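Local coordinates for flagellar hook-associated protein 2 (Helicobacter pylori, PDB 6IWY), which caps the growing tip of the flagellar filament, promoting polymerization of flagellin monomers there and preventing exported subunits from leaking out, at residues Arg226-Gly234 / Leu243-Asp251; Leu252-Lys260 / Asp338-Ser348. All coordinates share one frame; numbering follows the deposited sequence.

Interaction 1. Residues Arg226-Gly234 / Leu243-Asp251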
ATOM      1  N   ARG A 226       6.758  -4.143  -0.353  1.00 42.91           N
ATOM      2  CA  ARG A 226       7.435  -4.448   0.919  1.00 44.41           C
ATOM      3  C   ARG A 226       7.259  -3.343   1.958  1.00 44.80           C
ATOM      4  O   ARG A 226       7.542  -3.549   3.137  1.00 47.02           O
ATOM      5  CB  ARG A 226       8.924  -4.768   0.795  1.00 45.11           C
ATOM      6  CG  ARG A 226       9.384  -5.542  -0.428  1.00 44.49           C
ATOM      7  CD  ARG A 226      10.019  -4.518  -1.355  1.00 44.54           C
ATOM      8  NE  ARG A 226      11.458  -4.592  -1.278  1.00 46.83           N
ATOM      9  CZ  ARG A 226      12.299  -3.573  -1.409  1.00 44.68           C
ATOM     10  NH1 ARG A 226      11.876  -2.329  -1.589  1.00 39.82           N
ATOM     11  NH2 ARG A 226      13.601  -3.833  -1.308  1.00 47.01           N
ATOM     12  N   GLY A 227       6.786  -2.178   1.531  1.00 42.97           N
ATOM     13  CA  GLY A 227       6.494  -1.098   2.441  1.00 43.15           C
ATOM     14  C   GLY A 227       7.628  -0.143   2.754  1.00 42.25           C
ATOM     15  O   GLY A 227       7.454   0.736   3.551  1.00 43.35           O
ATOM     16  N   GLY A 228       8.776  -0.268   2.108  1.00 41.03           N
ATOM     17  CA  GLY A 228       9.903   0.599   2.436  1.00 41.01           C
ATOM     18  C   GLY A 228       9.664   2.070   2.091  1.00 40.09           C
ATOM     19  O   GLY A 228       8.848   2.393   1.256  1.00 37.72           O
ATOM     20  N   ASN A 229      10.407   2.951   2.750  1.00 41.44           N
ATOM     21  CA  ASN A 229      10.446   4.355   2.411  1.00 40.72           C
ATOM     22  C   ASN A 229      10.587   4.566   0.921  1.00 39.43           C
ATOM     23  O   ASN A 229      11.323   3.844   0.263  1.00 38.92           O
ATOM     24  CB  ASN A 229      11.608   5.005   3.119  1.00 41.72           C
ATOM     25  CG  ASN A 229      11.408   5.085   4.617  1.00 45.84           C
ATOM     26  OD1 ASN A 229      10.378   4.682   5.146  1.00 51.17           O
ATOM     27  ND2 ASN A 229      12.392   5.612   5.310  1.00 50.67           N
ATOM     28  N   ILE A 230       9.815   5.511   0.397  1.00 39.62           N
ATOM     29  CA  ILE A 230       9.973   6.030  -0.951  1.00 39.03           C
ATOM     30  C   ILE A 230      10.144   7.570  -0.887  1.00 40.68           C
ATOM     31  O   ILE A 230       9.394   8.246  -0.161  1.00 41.05           O
ATOM     32  CB  ILE A 230       8.741   5.755  -1.819  1.00 38.50           C
ATOM     33  CG1 ILE A 230       8.422   4.265  -1.891  1.00 38.08           C
ATOM     34  CG2 ILE A 230       8.959   6.288  -3.270  1.00 37.71           C
ATOM     35  CD1 ILE A 230       7.046   4.027  -2.554  1.00 37.01           C
ATOM     36  N   GLU A 231      11.125   8.094  -1.637  1.00 41.40           N
ATOM     37  CA  GLU A 231      11.365   9.529  -1.779  1.00 43.42           C
ATOM     38  C   GLU A 231      11.660   9.893  -3.220  1.00 42.98           C
ATOM     39  O   GLU A 231      12.374   9.181  -3.910  1.00 42.09           O
ATOM     40  CB  GLU A 231      12.553   9.989  -0.951  1.00 44.76           C
ATOM     41  CG  GLU A 231      12.512   9.551   0.499  1.00 51.40           C
ATOM     42  CD  GLU A 231      13.698  10.081   1.358  1.00 59.10           C
ATOM     43  OE1 GLU A 231      13.634   9.915   2.616  1.00 62.80           O
ATOM     44  OE2 GLU A 231      14.688  10.633   0.783  1.00 61.30           O
ATOM     45  N   VAL A 232      11.105  11.015  -3.663  1.00 44.47           N
ATOM     46  CA  VAL A 232      11.435  11.596  -4.941  1.00 44.54           C
ATOM     47  C   VAL A 232      12.141  12.887  -4.614  1.00 46.53           C
ATOM     48  O   VAL A 232      11.542  13.816  -4.109  1.00 48.61           O
ATOM     49  CB  VAL A 232      10.176  11.884  -5.751  1.00 45.29           C
ATOM     50  CG1 VAL A 232      10.516  12.517  -7.129  1.00 43.55           C
ATOM     51  CG2 VAL A 232       9.355  10.607  -5.881  1.00 44.36           C
ATOM     52  N   LYS A 233      13.433  12.922  -4.882  1.00 47.14           N
ATOM     53  CA  LYS A 233      14.285  14.027  -4.492  1.00 48.57           C
ATOM     54  C   LYS A 233      14.855  14.736  -5.702  1.00 48.34           C
ATOM     55  O   LYS A 233      14.886  14.204  -6.791  1.00 46.87           O
ATOM     56  CB  LYS A 233      15.443  13.491  -3.651  1.00 49.09           C
ATOM     57  CG  LYS A 233      15.069  13.233  -2.207  1.00 51.94           C
ATOM     58  CD  LYS A 233      15.822  12.033  -1.609  1.00 55.22           C
ATOM     59  CE  LYS A 233      17.363  12.067  -1.818  1.00 57.86           C
ATOM     60  NZ  LYS A 233      18.029  13.222  -1.110  1.00 60.54           N
ATOM     61  N   GLY A 234      15.328  15.949  -5.478  1.00 49.65           N
ATOM     62  CA  GLY A 234      15.916  16.721  -6.527  1.00 50.37           C
ATOM     63  C   GLY A 234      15.261  18.072  -6.732  1.00 52.17           C
ATOM     64  O   GLY A 234      14.101  18.292  -6.382  1.00 52.92           O
ATOM     65  N   LEU A 243       3.064  16.160  -5.198  1.00 59.13           N
ATOM     66  CA  LEU A 243       2.674  17.072  -4.097  1.00 62.60           C
ATOM     67  C   LEU A 243       3.544  16.741  -2.891  1.00 62.02           C
ATOM     68  O   LEU A 243       4.208  17.609  -2.305  1.00 62.07           O
ATOM     69  CB  LEU A 243       1.180  16.890  -3.712  1.00 64.72           C
ATOM     70  N   GLN A 244       3.518  15.441  -2.573  1.00 61.00           N
ATOM     71  CA  GLN A 244       4.253  14.849  -1.486  1.00 60.25           C
ATOM     72  C   GLN A 244       5.451  14.172  -2.103  1.00 58.24           C
ATOM     73  O   GLN A 244       5.284  13.417  -3.061  1.00 58.20           O
ATOM     74  CB  GLN A 244       3.356  13.821  -0.820  1.00 60.04           C
ATOM     75  CG  GLN A 244       3.915  13.259   0.445  1.00 59.94           C
ATOM     76  CD  GLN A 244       2.917  12.332   1.157  1.00 60.98           C
ATOM     77  OE1 GLN A 244       1.763  12.711   1.387  1.00 60.89           O
ATOM     78  NE2 GLN A 244       3.368  11.102   1.498  1.00 54.69           N
ATOM     79  N   THR A 245       6.646  14.409  -1.569  1.00 58.05           N
ATOM     80  CA  THR A 245       7.853  13.782  -2.112  1.00 56.38           C
ATOM     81  C   THR A 245       8.438  12.645  -1.278  1.00 55.84           C
ATOM     82  O   THR A 245       9.427  12.047  -1.694  1.00 54.51           O
ATOM     83  CB  THR A 245       8.974  14.794  -2.292  1.00 57.13           C
ATOM     84  OG1 THR A 245       9.056  15.610  -1.123  1.00 58.54           O
ATOM     85  CG2 THR A 245       8.731  15.657  -3.530  1.00 58.07           C
ATOM     86  N   THR A 246       7.860  12.362  -0.115  1.00 57.38           N
ATOM     87  CA  THR A 246       8.285  11.237   0.718  1.00 57.34           C
ATOM     88  C   THR A 246       7.101  10.558   1.385  1.00 58.75           C
ATOM     89  O   THR A 246       6.118  11.203   1.713  1.00 60.01           O
ATOM     90  CB  THR A 246       9.270  11.656   1.830  1.00 58.51           C
ATOM     91  OG1 THR A 246       8.591  12.468   2.785  1.00 61.65           O
ATOM     92  CG2 THR A 246      10.429  12.433   1.274  1.00 58.35           C
ATOM     93  N   THR A 247       7.213   9.250   1.583  1.00 58.95           N
ATOM     94  CA  THR A 247       6.176   8.483   2.248  1.00 61.07           C
ATOM     95  C   THR A 247       6.403   8.560   3.734  1.00 64.20           C
ATOM     96  O   THR A 247       7.552   8.612   4.186  1.00 64.01           O
ATOM     97  CB  THR A 247       6.197   7.006   1.850  1.00 59.94           C
ATOM     98  OG1 THR A 247       7.492   6.450   2.143  1.00 59.91           O
ATOM     99  CG2 THR A 247       5.895   6.848   0.366  1.00 57.93           C
ATOM    100  N   GLN A 248       5.289   8.531   4.475  1.00 67.94           N
ATOM    101  CA  GLN A 248       5.272   8.618   5.949  1.00 71.63           C
ATOM    102  C   GLN A 248       5.661   7.286   6.577  1.00 72.55           C
ATOM    103  O   GLN A 248       4.879   6.326   6.562  1.00 72.61           O
ATOM    104  CB  GLN A 248       3.885   9.037   6.467  1.00 74.28           C
ATOM    105  N   GLU A 249       6.878   7.246   7.122  1.00 73.48           N
ATOM    106  CA  GLU A 249       7.291   6.141   7.956  1.00 75.21           C
ATOM    107  C   GLU A 249       6.293   6.081   9.090  1.00 77.78           C
ATOM    108  O   GLU A 249       6.227   6.999   9.909  1.00 80.15           O
ATOM    109  CB  GLU A 249       8.662   6.426   8.552  1.00 76.96           C
ATOM    110  CG  GLU A 249       9.834   5.815   7.803  1.00 76.94           C
ATOM    111  CD  GLU A 249      10.915   5.358   8.778  1.00 81.61           C
ATOM    112  OE1 GLU A 249      11.555   6.243   9.400  1.00 82.90           O
ATOM    113  OE2 GLU A 249      11.081   4.118   8.950  1.00 82.90           O
ATOM    114  N   SER A 250       5.499   5.023   9.126  1.00 84.23           N
ATOM    115  CA  SER A 250       4.491   4.894  10.168  1.00 80.85           C
ATOM    116  C   SER A 250       5.078   4.196  11.392  1.00 73.73           C
ATOM    117  O   SER A 250       5.813   3.224  11.277  1.00 73.02           O
ATOM    118  CB  SER A 250       3.260   4.138   9.658  1.00 85.22           C
ATOM    119  OG  SER A 250       2.312   3.994  10.714  1.00 83.43           O
ATOM    120  N   ASP A 251       4.707   4.683  12.568  1.00 69.35           N
ATOM    121  CA  ASP A 251       5.322   4.274  13.830  1.00 63.19           C
ATOM    122  C   ASP A 251       4.861   2.890  14.291  1.00 60.88           C
ATOM    123  O   ASP A 251       3.719   2.520  14.113  1.00 62.94           O
ATOM    124  CB  ASP A 251       5.014   5.324  14.894  1.00 61.44           C
TER

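Interaction 2. Residues Leu252-Lys260 / Asp338-Ser348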
ATOM      1  N   LEU A 252       5.765   2.150  14.923  1.00 57.16           N
ATOM      2  CA  LEU A 252       5.586   0.722  15.239  1.00 55.71           C
ATOM      3  C   LEU A 252       4.574   0.378  16.339  1.00 52.74           C
ATOM      4  O   LEU A 252       3.784  -0.553  16.217  1.00 53.92           O
ATOM      5  CB  LEU A 252       6.939   0.160  15.663  1.00 54.38           C
ATOM      6  CG  LEU A 252       6.987  -1.308  16.042  1.00 55.47           C
ATOM      7  CD1 LEU A 252       6.861  -2.125  14.781  1.00 59.30           C
ATOM      8  CD2 LEU A 252       8.274  -1.616  16.788  1.00 54.85           C
ATOM      9  N   LEU A 253       4.657   1.079  17.450  1.00 48.91           N
ATOM     10  CA  LEU A 253       3.853   0.755  18.607  1.00 46.74           C
ATOM     11  C   LEU A 253       3.396   2.045  19.205  1.00 45.74           C
ATOM     12  O   LEU A 253       4.153   2.974  19.357  1.00 43.90           O
ATOM     13  CB  LEU A 253       4.655  -0.054  19.632  1.00 44.63           C
ATOM     14  CG  LEU A 253       3.967  -0.392  20.970  1.00 45.38           C
ATOM     15  CD1 LEU A 253       2.534  -0.941  20.771  1.00 47.92           C
ATOM     16  CD2 LEU A 253       4.815  -1.389  21.820  1.00 46.06           C
ATOM     17  N   LYS A 254       2.126   2.097  19.546  1.00 47.65           N
ATOM     18  CA  LYS A 254       1.551   3.273  20.180  1.00 48.19           C
ATOM     19  C   LYS A 254       0.703   2.738  21.294  1.00 46.90           C
ATOM     20  O   LYS A 254      -0.103   1.884  21.036  1.00 47.77           O
ATOM     21  CB  LYS A 254       0.725   4.065  19.149  1.00 51.92           C
ATOM     22  CG  LYS A 254      -0.340   5.013  19.745  1.00 55.93           C
ATOM     23  CD  LYS A 254      -0.540   6.260  18.888  1.00 61.78           C
ATOM     24  CE  LYS A 254      -1.990   6.658  18.788  1.00 68.28           C
ATOM     25  NZ  LYS A 254      -2.710   5.698  17.925  1.00 71.17           N
ATOM     26  N   SER A 255       0.896   3.218  22.513  1.00 46.00           N
ATOM     27  CA  SER A 255       0.061   2.778  23.637  1.00 47.38           C
ATOM     28  C   SER A 255      -1.421   2.899  23.336  1.00 50.53           C
ATOM     29  O   SER A 255      -1.839   3.769  22.568  1.00 52.78           O
ATOM     30  CB  SER A 255       0.298   3.621  24.871  1.00 47.85           C
ATOM     31  OG  SER A 255       1.661   3.888  24.998  1.00 48.74           O
ATOM     32  N   SER A 256      -2.208   2.027  23.954  1.00 51.14           N
ATOM     33  CA  SER A 256      -3.676   2.123  23.863  1.00 55.56           C
ATOM     34  C   SER A 256      -4.238   3.286  24.654  1.00 57.64           C
ATOM     35  O   SER A 256      -5.311   3.755  24.369  1.00 62.21           O
ATOM     36  CB  SER A 256      -4.330   0.861  24.392  1.00 55.61           C
ATOM     37  OG  SER A 256      -4.316  -0.140  23.399  1.00 59.61           O
ATOM     38  N   ARG A 257      -3.500   3.709  25.665  1.00 55.64           N
ATOM     39  CA  ARG A 257      -3.963   4.655  26.642  1.00 58.69           C
ATOM     40  C   ARG A 257      -2.793   5.556  27.005  1.00 57.24           C
ATOM     41  O   ARG A 257      -1.652   5.153  26.886  1.00 54.12           O
ATOM     42  CB  ARG A 257      -4.386   3.896  27.892  1.00 59.27           C
ATOM     43  CG  ARG A 257      -5.573   2.918  27.721  1.00 61.74           C
ATOM     44  CD  ARG A 257      -6.892   3.625  27.376  1.00 67.95           C
ATOM     45  NE  ARG A 257      -7.984   3.163  28.239  1.00 71.15           N
ATOM     46  CZ  ARG A 257      -8.767   3.941  28.984  1.00 76.13           C
ATOM     47  NH1 ARG A 257      -8.663   5.269  28.995  1.00 79.58           N
ATOM     48  NH2 ARG A 257      -9.687   3.374  29.726  1.00 79.28           N
ATOM     49  N   THR A 258      -3.085   6.766  27.466  1.00 60.73           N
ATOM     50  CA  THR A 258      -2.073   7.653  28.045  1.00 60.35           C
ATOM     51  C   THR A 258      -1.434   6.890  29.178  1.00 57.63           C
ATOM     52  O   THR A 258      -2.046   5.998  29.698  1.00 56.78           O
ATOM     53  CB  THR A 258      -2.706   8.976  28.518  1.00 66.86           C
ATOM     54  OG1 THR A 258      -3.999   8.735  29.106  1.00 70.67           O
ATOM     55  CG2 THR A 258      -2.905   9.888  27.331  1.00 68.89           C
ATOM     56  N   ILE A 259      -0.183   7.162  29.519  1.00 57.18           N
ATOM     57  CA  ILE A 259       0.481   6.361  30.566  1.00 55.96           C
ATOM     58  C   ILE A 259      -0.198   6.769  31.825  1.00 61.38           C
ATOM     59  O   ILE A 259      -0.625   7.905  31.931  1.00 66.87           O
ATOM     60  CB  ILE A 259       2.011   6.591  30.661  1.00 54.60           C
ATOM     61  CG1 ILE A 259       2.713   5.913  29.489  1.00 49.25           C
ATOM     62  CG2 ILE A 259       2.590   6.014  31.944  1.00 53.94           C
ATOM     63  CD1 ILE A 259       4.186   6.154  29.488  1.00 48.05           C
ATOM     64  N   LYS A 260      -0.339   5.863  32.772  1.00 61.95           N
ATOM     65  CA  LYS A 260      -1.145   6.190  33.949  1.00 68.14           C
ATOM     66  C   LYS A 260      -0.398   7.217  34.813  1.00 73.11           C
ATOM     67  O   LYS A 260       0.839   7.206  34.875  1.00 71.52           O
ATOM     68  CB  LYS A 260      -1.546   4.931  34.750  1.00 67.45           C
ATOM     69  CG  LYS A 260      -2.817   5.118  35.561  1.00 72.86           C
ATOM     70  CD  LYS A 260      -3.181   3.862  36.389  1.00 73.31           C
ATOM     71  CE  LYS A 260      -4.273   4.134  37.408  1.00 78.75           C
ATOM     72  NZ  LYS A 260      -4.502   2.928  38.252  1.00 80.62           N
ATOM     73  N   ASP A 338      -1.029  -0.507  32.523  1.00 44.83           N
ATOM     74  CA  ASP A 338      -0.968   0.897  32.887  1.00 47.85           C
ATOM     75  C   ASP A 338      -0.109   1.710  31.914  1.00 46.49           C
ATOM     76  O   ASP A 338      -0.202   2.940  31.885  1.00 47.68           O
ATOM     77  CB  ASP A 338      -0.464   1.043  34.321  1.00 51.51           C
ATOM     78  CG  ASP A 338      -1.496   0.557  35.364  1.00 58.21           C
ATOM     79  OD1 ASP A 338      -2.735   0.701  35.151  1.00 61.56           O
ATOM     80  OD2 ASP A 338      -1.071   0.035  36.420  1.00 65.46           O
ATOM     81  N   LEU A 339       0.727   1.038  31.111  1.00 44.03           N
ATOM     82  CA  LEU A 339       1.417   1.732  30.049  1.00 42.25           C
ATOM     83  C   LEU A 339       0.671   1.503  28.752  1.00 41.23           C
ATOM     84  O   LEU A 339       1.180   1.832  27.665  1.00 40.53           O
ATOM     85  CB  LEU A 339       2.860   1.263  29.917  1.00 41.16           C
ATOM     86  CG  LEU A 339       3.779   1.339  31.141  1.00 44.33           C
ATOM     87  CD1 LEU A 339       5.092   0.584  30.862  1.00 45.18           C
ATOM     88  CD2 LEU A 339       4.084   2.746  31.509  1.00 46.01           C
ATOM     89  N   GLY A 340      -0.538   0.960  28.849  1.00 42.03           N
ATOM     90  CA  GLY A 340      -1.334   0.661  27.659  1.00 42.23           C
ATOM     91  C   GLY A 340      -0.644  -0.320  26.727  1.00 40.63           C
ATOM     92  O   GLY A 340      -0.823  -0.260  25.521  1.00 40.72           O
ATOM     93  N   LEU A 341       0.138  -1.234  27.303  1.00 40.73           N
ATOM     94  CA  LEU A 341       0.860  -2.259  26.568  1.00 40.40           C
ATOM     95  C   LEU A 341       0.440  -3.685  26.993  1.00 42.55           C
ATOM     96  O   LEU A 341      -0.073  -3.909  28.080  1.00 44.46           O
ATOM     97  CB  LEU A 341       2.369  -2.059  26.742  1.00 39.35           C
ATOM     98  CG  LEU A 341       2.950  -0.670  26.368  1.00 37.92           C
ATOM     99  CD1 LEU A 341       4.507  -0.546  26.516  1.00 34.06           C
ATOM    100  CD2 LEU A 341       2.520  -0.328  24.958  1.00 37.91           C
ATOM    101  N   ASN A 342       0.641  -4.626  26.075  1.00 44.00           N
ATOM    102  CA  ASN A 342       0.491  -6.061  26.277  1.00 45.75           C
ATOM    103  C   ASN A 342       1.802  -6.737  26.196  1.00 45.50           C
ATOM    104  O   ASN A 342       2.555  -6.456  25.302  1.00 46.24           O
ATOM    105  CB  ASN A 342      -0.279  -6.655  25.111  1.00 48.29           C
ATOM    106  CG  ASN A 342      -1.719  -6.369  25.187  1.00 51.63           C
ATOM    107  OD1 ASN A 342      -2.298  -6.320  26.282  1.00 57.62           O
ATOM    108  ND2 ASN A 342      -2.331  -6.181  24.041  1.00 54.88           N
ATOM    109  N   ALA A 343       2.076  -7.651  27.102  1.00 47.31           N
ATOM    110  CA  ALA A 343       3.138  -8.635  26.907  1.00 49.46           C
ATOM    111  C   ALA A 343       2.930  -9.286  25.543  1.00 50.78           C
ATOM    112  O   ALA A 343       1.851  -9.754  25.251  1.00 52.51           O
ATOM    113  CB  ALA A 343       3.076  -9.679  27.994  1.00 52.28           C
ATOM    114  N   GLY A 344       3.949  -9.297  24.703  1.00 51.31           N
ATOM    115  CA  GLY A 344       3.835  -9.911  23.377  1.00 53.73           C
ATOM    116  C   GLY A 344       4.861  -9.352  22.405  1.00 53.17           C
ATOM    117  O   GLY A 344       5.709  -8.531  22.782  1.00 49.83           O
ATOM    118  N   MET A 345       4.778  -9.811  21.161  1.00 55.67           N
ATOM    119  CA  MET A 345       5.666  -9.359  20.103  1.00 56.23           C
ATOM    120  C   MET A 345       4.853  -8.512  19.151  1.00 53.76           C
ATOM    121  O   MET A 345       3.766  -8.902  18.786  1.00 55.21           O
ATOM    122  CB  MET A 345       6.242 -10.555  19.327  1.00 63.48           C
ATOM    123  CG  MET A 345       6.900 -11.632  20.183  1.00 69.23           C
ATOM    124  SD  MET A 345       7.754 -12.928  19.234  1.00 84.50           S
ATOM    125  CE  MET A 345       6.527 -14.254  19.164  1.00 87.79           C
ATOM    126  N   VAL A 346       5.366  -7.353  18.744  1.00 50.59           N
ATOM    127  CA  VAL A 346       4.691  -6.579  17.692  1.00 49.43           C
ATOM    128  C   VAL A 346       5.685  -6.364  16.620  1.00 50.28           C
ATOM    129  O   VAL A 346       6.852  -6.198  16.909  1.00 49.42           O
ATOM    130  CB  VAL A 346       4.182  -5.206  18.145  1.00 45.13           C
ATOM    131  CG1 VAL A 346       5.298  -4.398  18.698  1.00 42.55           C
ATOM    132  CG2 VAL A 346       3.555  -4.474  16.988  1.00 45.58           C
ATOM    133  N   GLN A 347       5.204  -6.375  15.384  1.00 52.62           N
ATOM    134  CA  GLN A 347       6.042  -6.180  14.218  1.00 54.61           C
ATOM    135  C   GLN A 347       5.493  -5.115  13.294  1.00 53.97           C
ATOM    136  O   GLN A 347       4.302  -5.043  13.019  1.00 55.30           O
ATOM    137  CB  GLN A 347       6.160  -7.489  13.437  1.00 61.48           C
ATOM    138  CG  GLN A 347       7.206  -8.380  13.988  1.00 63.85           C
ATOM    139  CD  GLN A 347       7.270  -9.716  13.312  1.00 73.75           C
ATOM    140  OE1 GLN A 347       7.061  -9.845  12.101  1.00 79.97           O
ATOM    141  NE2 GLN A 347       7.559 -10.743  14.100  1.00 77.72           N
ATOM    142  N   SER A 348       6.392  -4.310  12.761  1.00 52.85           N
ATOM    143  CA  SER A 348       6.047  -3.433  11.658  1.00 54.06           C
ATOM    144  C   SER A 348       5.507  -4.258  10.502  1.00 60.58           C
ATOM    145  O   SER A 348       5.907  -5.411  10.308  1.00 64.34           O
ATOM    146  CB  SER A 348       7.275  -2.707  11.165  1.00 53.68           C
ATOM    147  OG  SER A 348       7.446  -2.987   9.791  1.00 61.46           O
TER

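Interaction 1. Residues Arg226-Gly234 / Leu243-Asp251
Thr247 meets Ile230 with both backbone and side chain. Thr247 CB lies 4.0 Å from Ile230 O, and from there the two branches part. Thr247 OG1, held between the backbone N and the carbonyl carbon (chi1 57°), accepts a nearly straight hydrogen bond from Ile230 N at 3.1 Å, with 174° at the hydrogen. The methyl Thr247 CG2 rests 3.8 Å from Ile230 CB. Thr247 N in turn donates to Ile230 O at 3.0 Å. In a regular antiparallel ladder, Ile230 N would be met by the carbonyl of Thr247; here the hydroxyl serves instead.

One residue further on, Glu231 and Thr246 form a single antiparallel beta bridge, a non-hydrogen-bonded pair flanked on its far side by the 2.8 Å bond from Val232 N to Thr245 O. Their side chains run alongside each other in the same direction, Glu231 CG lying 3.6 Å from Thr246 CG2. The Asn229 amide comes against CG of Glu249, the two side chains crossing with amide and carboxylate planes 79° apart.

Strand 230-233 is paired on its other edge with strand 154-158, through backbone bonds of Glu231 with Asn156 and Lys233 with Ser154. The loop 243-251, running from helix 237-240 toward strand 253-254, thus lines the outer edge of this antiparallel sheet, while Leu131 of strand 129-132 packs on Ile230, Val232 and Thr247.

Interaction 2. Residues Leu252-Lys260 / Asp338-Ser348
Leu253 pushes a methyl bump between Leu341 and Val346. Leu253 CD2 lies 4.0 Å from Leu341 CD2, the two side chains crossing at a slant, and 4.4 Å from Val346 CG1. At one end of this apolar patch Leu252, its CG anti to the backbone N (chi1 180°), lays CD1 against the backbone and CB of Ser348. Further along, Gly340, with no side chain and a positive phi of 60°, brings bare backbone close to Ser255, Ser256 and Arg257. There Ser256 N reaches Gly340 O at 3.1 Å, almost straight and onto a carbonyl lone pair. The segments join edge strands of two neighbouring antiparallel sheets, 253-254 beside 314-318 and 344-347 beside 322-327, in a fragment of the full-length cap protein that carries the flagellin hook IN sequence motif. Leu323 of strand 322-327 touches both Leu253 and Val346, while Ser348 N-caps helix 349-356, its OG accepting from Ala351 N.

At the other end, Leu339 and Ile259 lie side by side, pointing the same way, with Leu339 CD2 against the Ile259 branches, 3.6 Å from Ile259 CG2 and 4.0 Å from Ile259 CD1; Ile294 of helix 292-299 touches both residues. Beyond them Lys260 N donates to Asp338 O at 3.1 Å. The extended Lys260 side chain then crosses the carboxylate, with CD 3.4 Å from Asp338 OD1, and carries NZ to 4.2 Å from that same oxygen, too far for a salt bridge.

How the interactions relate
The chain passes directly from interaction 1 into interaction 2, Asp251 adjoining Leu252, yet their centres stand 25 Å apart and they share no other touch. Interaction 1 is local in sequence and partly buried: a loop follows the edge of a strand, held chiefly by backbone hydrogen bonds and threonine side chains. Interaction 2 joins segments 78 residues apart and lies nearer the surface, twice as far from the centre of the chain. It relies more on leucine, isoleucine and valine side chains, with two isolated backbone bonds and a loose pair of opposite charges at one end. Interaction 1 lies on the edge of one antiparallel sheet, interaction 2 brings together edge strands of two others, and residues 243-260 connect them.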